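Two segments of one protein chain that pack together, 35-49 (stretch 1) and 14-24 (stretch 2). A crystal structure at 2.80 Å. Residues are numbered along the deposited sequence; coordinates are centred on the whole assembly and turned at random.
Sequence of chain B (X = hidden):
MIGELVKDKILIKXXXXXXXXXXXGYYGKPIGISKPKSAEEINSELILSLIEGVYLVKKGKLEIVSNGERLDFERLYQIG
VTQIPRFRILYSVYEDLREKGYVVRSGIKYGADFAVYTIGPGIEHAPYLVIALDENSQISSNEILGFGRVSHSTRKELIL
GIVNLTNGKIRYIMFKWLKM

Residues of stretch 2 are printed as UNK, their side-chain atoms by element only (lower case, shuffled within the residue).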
# COMPACT_ATOMS: atom_id res chain seq x y z
N LYS B 35 27.02 9.73 6.62
CA LYS B 35 27.05 9.42 5.21
C LYS B 35 28.05 10.31 4.48
O LYS B 35 27.80 11.49 4.23
CB LYS B 35 25.65 9.55 4.59
CG LYS B 35 24.79 8.30 4.78
CD LYS B 35 23.43 8.43 4.11
CE LYS B 35 22.72 7.08 4.01
NZ LYS B 35 22.53 6.40 5.33
N PRO B 36 29.22 9.74 4.14
CA PRO B 36 30.33 10.39 3.44
C PRO B 36 29.96 10.86 2.03
O PRO B 36 29.38 10.10 1.25
CB PRO B 36 31.38 9.29 3.38
CG PRO B 36 31.04 8.40 4.52
CD PRO B 36 29.56 8.35 4.49
N LYS B 37 30.30 12.11 1.71
CA LYS B 37 30.03 12.63 0.38
C LYS B 37 30.79 11.73 -0.59
O LYS B 37 30.22 11.19 -1.54
CB LYS B 37 30.54 14.07 0.25
CG LYS B 37 29.91 15.06 1.23
CD LYS B 37 30.95 15.97 1.87
CE LYS B 37 31.76 16.73 0.83
NZ LYS B 37 30.94 17.70 0.06
N SER B 38 32.08 11.55 -0.32
CA SER B 38 32.95 10.70 -1.14
C SER B 38 33.67 9.68 -0.26
O SER B 38 33.72 9.84 0.96
CB SER B 38 33.98 11.54 -1.88
OG SER B 38 34.74 12.33 -0.98
N ALA B 39 34.21 8.64 -0.89
CA ALA B 39 34.94 7.62 -0.14
C ALA B 39 36.24 8.26 0.35
O ALA B 39 36.94 7.73 1.21
CB ALA B 39 35.25 6.44 -1.04
N GLU B 40 36.51 9.42 -0.21
CA GLU B 40 37.70 10.19 0.11
C GLU B 40 37.71 10.61 1.57
O GLU B 40 38.77 10.70 2.19
CB GLU B 40 37.74 11.39 -0.84
CG GLU B 40 39.10 11.99 -1.09
CD GLU B 40 40.17 10.96 -1.31
OE1 GLU B 40 40.68 10.42 -0.31
OE2 GLU B 40 40.49 10.69 -2.48
N GLU B 41 36.54 10.86 2.14
CA GLU B 41 36.48 11.28 3.55
C GLU B 41 36.26 10.14 4.55
O GLU B 41 35.91 10.38 5.70
CB GLU B 41 35.40 12.37 3.73
CG GLU B 41 34.07 12.12 3.04
CD GLU B 41 33.18 13.36 3.01
OE1 GLU B 41 32.83 13.87 4.10
OE2 GLU B 41 32.83 13.82 1.90
N ILE B 42 36.50 8.90 4.12
CA ILE B 42 36.34 7.74 4.99
C ILE B 42 37.69 7.37 5.62
O ILE B 42 38.67 7.13 4.91
CB ILE B 42 35.81 6.49 4.21
CG1 ILE B 42 34.39 6.75 3.71
CG2 ILE B 42 35.85 5.25 5.11
CD1 ILE B 42 33.80 5.61 2.87
N ASN B 43 37.73 7.32 6.95
CA ASN B 43 38.96 6.98 7.66
C ASN B 43 38.73 5.94 8.72
O ASN B 43 39.63 5.59 9.47
CB ASN B 43 39.57 8.22 8.32
CG ASN B 43 40.05 9.23 7.31
OD1 ASN B 43 39.26 10.00 6.75
ND2 ASN B 43 41.36 9.22 7.06
N SER B 44 37.50 5.46 8.81
CA SER B 44 37.17 4.46 9.79
C SER B 44 36.65 3.22 9.08
O SER B 44 36.15 3.32 7.96
CB SER B 44 36.12 4.99 10.77
OG SER B 44 34.96 5.42 10.09
N GLU B 45 36.79 2.08 9.73
CA GLU B 45 36.35 0.80 9.18
C GLU B 45 34.96 0.88 8.57
O GLU B 45 34.05 1.47 9.13
CB GLU B 45 36.39 -0.28 10.26
CG GLU B 45 36.07 0.20 11.66
CD GLU B 45 37.30 0.66 12.41
OE1 GLU B 45 37.21 0.89 13.64
OE2 GLU B 45 38.36 0.80 11.78
N LEU B 46 34.81 0.28 7.40
CA LEU B 46 33.55 0.27 6.69
C LEU B 46 32.69 -0.83 7.30
O LEU B 46 33.15 -1.95 7.51
CB LEU B 46 33.82 -0.02 5.20
CG LEU B 46 32.82 0.32 4.09
CD1 LEU B 46 31.81 -0.79 3.92
CD2 LEU B 46 32.14 1.65 4.41
N ILE B 47 31.44 -0.51 7.62
CA ILE B 47 30.55 -1.51 8.18
C ILE B 47 29.43 -1.89 7.22
O ILE B 47 28.63 -1.06 6.81
CB ILE B 47 29.97 -1.04 9.52
CG1 ILE B 47 31.06 -1.19 10.60
CG2 ILE B 47 28.74 -1.86 9.90
CD1 ILE B 47 30.57 -1.10 12.01
N LEU B 48 29.40 -3.17 6.84
CA LEU B 48 28.40 -3.68 5.92
C LEU B 48 27.40 -4.55 6.64
O LEU B 48 27.75 -5.30 7.55
CB LEU B 48 29.06 -4.52 4.82
CG LEU B 48 29.95 -3.85 3.77
CD1 LEU B 48 30.50 -4.94 2.83
CD2 LEU B 48 29.16 -2.79 2.98
N SER B 49 26.14 -4.46 6.23
CA SER B 49 25.09 -5.27 6.81
C SER B 49 25.12 -6.62 6.11
O SER B 49 25.68 -6.72 5.01
CB SER B 49 23.73 -4.60 6.59
OG SER B 49 23.43 -4.49 5.21
N UNK B 14 40.40 -2.90 6.73
CA UNK B 14 41.35 -2.20 5.88
C UNK B 14 40.69 -0.96 5.25
O UNK B 14 39.69 -1.09 4.55
o UNK B 14 42.21 -1.51 3.06
n UNK B 14 43.94 -2.83 3.58
c UNK B 14 41.86 -3.14 4.78
c UNK B 14 42.69 -2.42 3.73
N UNK B 15 41.27 0.22 5.48
CA UNK B 15 40.71 1.45 4.92
C UNK B 15 40.73 1.56 3.39
O UNK B 15 39.83 2.16 2.80
c UNK B 15 41.42 4.17 7.59
c UNK B 15 41.40 2.71 5.52
c UNK B 15 41.00 2.86 6.99
c UNK B 15 40.97 3.96 4.76
N UNK B 16 41.75 1.00 2.74
CA UNK B 16 41.79 1.04 1.28
C UNK B 16 40.61 0.21 0.78
O UNK B 16 39.80 0.69 -0.02
c UNK B 16 45.58 0.60 0.45
o UNK B 16 46.50 0.26 1.22
c UNK B 16 44.34 1.23 1.04
o UNK B 16 45.63 0.44 -0.79
c UNK B 16 43.09 0.43 0.75
N UNK B 17 40.54 -1.03 1.26
CA UNK B 17 39.47 -1.95 0.90
C UNK B 17 38.13 -1.28 1.17
O UNK B 17 37.21 -1.34 0.35
o UNK B 17 40.57 -5.35 1.25
c UNK B 17 40.74 -4.11 1.29
c UNK B 17 39.58 -3.24 1.73
o UNK B 17 41.82 -3.56 0.99
N UNK B 18 38.04 -0.65 2.34
CA UNK B 18 36.83 0.06 2.74
C UNK B 18 36.46 1.10 1.69
O UNK B 18 35.41 1.01 1.07
c UNK B 18 37.05 0.73 4.08
N UNK B 19 37.34 2.08 1.48
CA UNK B 19 37.10 3.13 0.49
C UNK B 19 36.76 2.61 -0.90
O UNK B 19 36.03 3.27 -1.64
c UNK B 19 38.32 4.06 0.40
n UNK B 19 39.86 6.75 2.58
n UNK B 19 41.92 7.52 1.91
c UNK B 19 40.89 7.57 2.75
c UNK B 19 38.49 4.95 1.61
n UNK B 19 40.90 8.44 3.75
c UNK B 19 39.76 5.78 1.50
N UNK B 20 37.31 1.45 -1.26
CA UNK B 20 37.04 0.86 -2.57
C UNK B 20 35.63 0.29 -2.62
O UNK B 20 34.86 0.58 -3.54
c UNK B 20 38.07 -0.23 -2.88
c UNK B 20 39.53 0.24 -2.93
c UNK B 20 39.68 1.38 -3.92
c UNK B 20 40.42 -0.93 -3.33
N UNK B 21 35.30 -0.53 -1.62
CA UNK B 21 33.98 -1.14 -1.54
C UNK B 21 32.89 -0.06 -1.51
O UNK B 21 31.80 -0.24 -2.05
c UNK B 21 33.86 -2.00 -0.26
c UNK B 21 32.46 -2.58 -0.14
c UNK B 21 34.90 -3.14 -0.31
c UNK B 21 35.03 -3.95 0.96
N UNK B 22 33.20 1.07 -0.89
CA UNK B 22 32.25 2.17 -0.79
C UNK B 22 32.17 2.89 -2.12
O UNK B 22 31.10 3.29 -2.55
c UNK B 22 32.69 3.15 0.30
o UNK B 22 28.79 7.14 1.36
c UNK B 22 29.72 6.16 1.11
c UNK B 22 31.83 5.52 0.16
c UNK B 22 29.52 4.87 1.55
c UNK B 22 30.87 6.49 0.41
c UNK B 22 31.66 4.21 0.59
c UNK B 22 30.49 3.89 1.29
N UNK B 23 33.32 3.05 -2.78
CA UNK B 23 33.34 3.72 -4.07
C UNK B 23 32.50 2.93 -5.08
O UNK B 23 31.75 3.52 -5.85
c UNK B 23 35.40 5.23 -4.31
c UNK B 23 34.77 3.86 -4.59
c UNK B 23 37.24 6.82 -4.91
n UNK B 23 37.42 7.27 -3.50
c UNK B 23 36.74 5.39 -5.01
N UNK B 24 32.65 1.61 -5.04
CA UNK B 24 31.91 0.72 -5.95
C UNK B 24 30.49 1.22 -6.21
O UNK B 24 30.06 1.31 -7.36
c UNK B 24 31.66 -3.89 -5.92
c UNK B 24 33.18 -1.46 -5.37
c UNK B 24 31.85 -0.70 -5.37
se UNK B 24 33.00 -3.28 -4.67

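Position 14 has four side-chain atoms, two carbons with an oxygen and a nitrogen on the second, and it points away from stretch 1. This is an amide of the shorter kind, Asn14. It occupies the N-cap of the helix, where its OD1 accepts a hydrogen bond from the backbone N of position 17 at 2.5 Å.

Position 15 carries four carbons, forked at the first, with one arm two carbons long, which defines Ile15. The end of that longer arm, CD1, lies 3.0 Å from Asn43 O, so the side chain rests against the backbone of stretch 1.

Position 16 has three carbons, the third bearing two oxygens, and is out of reach of stretch 1; the longer carboxylate makes it Glu16. At position 17 two carbons end in two oxygens, again leading away from the contact. This is Asp17, whose backbone N is the donor to Asn14.

Position 18 has a single side-chain carbon directed toward stretch 1, and is Ala18. Its CB sits 3.5 Å from Leu46 CB, and the two CA atoms are just 5.1 Å apart; with so small a side chain, helix and strand come close here.

At position 19 three carbons lead to a nitrogen and then to a carbon carrying two more nitrogens. A guanidinium identifies Arg19. Its nearly straight chain, with chi2 to chi4 all near 180°, runs past Ala39 to the carbonyl of Ile42, which lies at the guanidinium edge. Both NE (2.6 Å) and NH2 (2.8 Å) donate to Ile42 O. Glu40 adds a long salt bridge, OE1 to Arg19 NH1 at 3.9 Å, with the oxygen well out of the guanidinium plane, so it contributes charge rather than a directed bond.

Position 20 has four carbons forked at the second and points away: Leu20. Position 21 also has four carbons, but forked at the first with one two-carbon arm, hence Ile21. It faces the strand, its CG2 lying 4.3 Å from Leu48 CD1.

Position 22 has one carbon followed by a six-carbon ring bearing an oxygen, which is Tyr22. Its OH donates to Pro36 O at 3.0 Å. Ile42 CD1 lies over one ring face, 3.7 Å from the centroid in a CH-pi contact, while Ala39 CB approaches the edge, 3.7 Å from Tyr22 CD2.

Position 23 is four carbons in a row ending in nitrogen, Lys23; its poorly ordered chain brings NZ within 3.4 Å of Ala39 CB. Position 24 has two carbons, a selenium and a terminal carbon, the selenomethionine Met24, and is out of reach.

The contact buries 742 Å² in total. Ala18, Ile21 and Tyr22 offer an apolar surface to Leu46, Leu48, Ile42 and Ala39, while Arg19 and Tyr22 satisfy two loop carbonyls, those of Ile42 and Pro36. Side chains of the helix thus fasten the backbone of the loop while the strand packs against it through aliphatic groups.

Stretch 2 14-24: NIEDARLIYKM
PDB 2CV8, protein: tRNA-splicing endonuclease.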